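Local coordinates for DNA repair and recombination protein RadB (Thermococcus kodakarensis, PDB 2CVH), which is thought to take part in DNA repair and homologous recombination, binding DNA and hydrolysing ATP only very weakly, without promoting strand exchange, at residues P85-K89 against T115-R119. Numbering follows the deposited sequence.
Sequences PSDFK and TAHYR
Two irregular loops meet here chiefly around Phe88: residues 85-89 lead from strand 80-83 into helix 90-101, whereas the loop residues 115-119 lie between strand 106-112 and helix 128-145. Phe88 adopts positive phi and psi (38/23) with a p rotamer, its CA-CB bond directed toward 115-119; in the register its CA is 7.1 Å from that of His117. Along the second loop, Ala116 is extended (-159/111) and contributes mainly its carbonyl, with O 3.4 Å from Phe88 CD2. His117, also extended (-130/167) and in rotamer m, stacks face-to-face on Phe88: the centroids are 3.8 Å apart and the planes inclined by 13°. CH-pi contacts accompany the stack in both directions, Phe88 CB lying 3.5 Å from the His117 ring centroid (29° off the normal) and His117 CB 3.9 Å from that of Phe88 (13°). At Tyr118 the backbone turns to -53/-55, and its m rotamer presents a ring face to the Phe88 edge: 76° between planes, 4.9 Å between centroids, and 3.6 Å from Phe88 CZ to Tyr118 CD2. Tyr118 OH donates a weak 2.8 Å hydrogen bond to Asp87 OD2, while Asp87 OD1 forms a 2.8 Å salt bridge with Lys89 NZ. Pro85 packs on helix 90-101. The result is a surface aromatic cluster joining two strand-to-helix loops of the RecA-like ATPase fold; the side chain of Ala116 lies about 7 Å from that of Tyr29, in the predicted ATP site.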
loop_
_atom_site.group_PDB
_atom_site.type_symbol
_atom_site.label_atom_id
_atom_site.label_comp_id
_atom_site.label_asym_id
_atom_site.label_seq_id
_atom_site.Cartn_x
_atom_site.Cartn_y
_atom_site.Cartn_z
ATOM N N PRO A 85 14.939 -1.758 -4.635
ATOM C CA PRO A 85 15.367 -1.055 -5.847
ATOM C C PRO A 85 15.863 0.343 -5.513
ATOM O O PRO A 85 16.629 0.945 -6.274
ATOM C CB PRO A 85 14.085 -1.016 -6.675
ATOM C CG PRO A 85 13.024 -0.926 -5.634
ATOM C CD PRO A 85 13.483 -1.978 -4.661
ATOM N N SER A 86 15.367 0.843 -4.385
ATOM C CA SER A 86 15.682 2.145 -3.797
ATOM C C SER A 86 16.060 3.341 -4.693
ATOM O O SER A 86 15.386 4.374 -4.653
ATOM C CB SER A 86 16.683 1.946 -2.650
ATOM O OG SER A 86 16.200 0.969 -1.730
ATOM N N ASP A 87 17.109 3.223 -5.503
ATOM C CA ASP A 87 17.486 4.332 -6.370
ATOM C C ASP A 87 16.611 4.395 -7.621
ATOM O O ASP A 87 17.084 4.705 -8.708
ATOM C CB ASP A 87 18.972 4.279 -6.748
ATOM C CG ASP A 87 19.556 5.667 -7.032
ATOM O OD1 ASP A 87 19.400 6.164 -8.165
ATOM O OD2 ASP A 87 20.164 6.270 -6.115
ATOM N N PHE A 88 15.330 4.082 -7.453
ATOM C CA PHE A 88 14.331 4.134 -8.516
ATOM C C PHE A 88 14.690 3.709 -9.950
ATOM O O PHE A 88 14.014 4.115 -10.905
ATOM C CB PHE A 88 13.669 5.523 -8.523
ATOM C CG PHE A 88 14.647 6.681 -8.410
ATOM C CD1 PHE A 88 15.443 7.059 -9.496
ATOM C CD2 PHE A 88 14.773 7.390 -7.212
ATOM C CE1 PHE A 88 16.345 8.121 -9.390
ATOM C CE2 PHE A 88 15.674 8.454 -7.096
ATOM C CZ PHE A 88 16.459 8.818 -8.186
ATOM N N LYS A 89 15.725 2.885 -10.106
ATOM C CA LYS A 89 16.130 2.400 -11.432
ATOM C C LYS A 89 15.745 0.935 -11.665
ATOM O O LYS A 89 15.010 0.617 -12.607
ATOM C CB LYS A 89 17.626 2.623 -11.682
ATOM C CG LYS A 89 18.482 2.738 -10.438
ATOM C CD LYS A 89 19.450 3.903 -10.582
ATOM C CE LYS A 89 18.715 5.191 -10.966
ATOM N NZ LYS A 89 19.604 6.391 -10.998
ATOM N N THR A 115 7.637 7.893 -6.562
ATOM C CA THR A 115 7.218 9.249 -6.904
ATOM C C THR A 115 8.160 10.394 -6.502
ATOM O O THR A 115 7.708 11.517 -6.252
ATOM C CB THR A 115 5.764 9.545 -6.430
ATOM O OG1 THR A 115 5.234 8.416 -5.720
ATOM C CG2 THR A 115 4.866 9.813 -7.631
ATOM N N ALA A 116 9.468 10.122 -6.494
ATOM C CA ALA A 116 10.484 11.135 -6.163
ATOM C C ALA A 116 11.857 10.739 -6.714
ATOM O O ALA A 116 12.444 9.751 -6.278
ATOM C CB ALA A 116 10.560 11.354 -4.655
ATOM N N HIS A 117 12.338 11.478 -7.713
ATOM C CA HIS A 117 13.635 11.194 -8.339
ATOM C C HIS A 117 14.520 12.441 -8.429
ATOM O O HIS A 117 14.036 13.571 -8.334
ATOM C CB HIS A 117 13.463 10.649 -9.765
ATOM C CG HIS A 117 12.773 9.324 -9.859
ATOM N ND1 HIS A 117 12.888 8.513 -10.967
ATOM C CD2 HIS A 117 11.937 8.680 -9.008
ATOM C CE1 HIS A 117 12.154 7.428 -10.796
ATOM N NE2 HIS A 117 11.567 7.506 -9.615
ATOM N N TYR A 118 15.795 12.216 -8.737
ATOM C CA TYR A 118 16.792 13.278 -8.859
ATOM C C TYR A 118 16.454 14.439 -9.807
ATOM O O TYR A 118 16.466 15.600 -9.401
ATOM C CB TYR A 118 18.144 12.679 -9.271
ATOM C CG TYR A 118 18.743 11.687 -8.289
ATOM C CD1 TYR A 118 18.601 11.854 -6.907
ATOM C CD2 TYR A 118 19.485 10.594 -8.743
ATOM C CE1 TYR A 118 19.188 10.954 -6.002
ATOM C CE2 TYR A 118 20.072 9.691 -7.850
ATOM C CZ TYR A 118 19.925 9.878 -6.482
ATOM O OH TYR A 118 20.539 9.005 -5.606
ATOM N N ARG A 119 16.137 14.121 -11.061
ATOM C CA ARG A 119 15.839 15.130 -12.086
ATOM C C ARG A 119 14.527 15.930 -11.942
ATOM O O ARG A 119 13.933 16.341 -12.944
ATOM C CB ARG A 119 15.903 14.482 -13.475
ATOM C CG ARG A 119 16.752 15.223 -14.498
ATOM C CD ARG A 119 18.224 14.816 -14.431
ATOM N NE ARG A 119 18.970 15.311 -15.588
ATOM C CZ ARG A 119 18.841 14.840 -16.830
ATOM N NH1 ARG A 119 17.997 13.848 -17.090
ATOM N NH2 ARG A 119 19.517 15.400 -17.826
#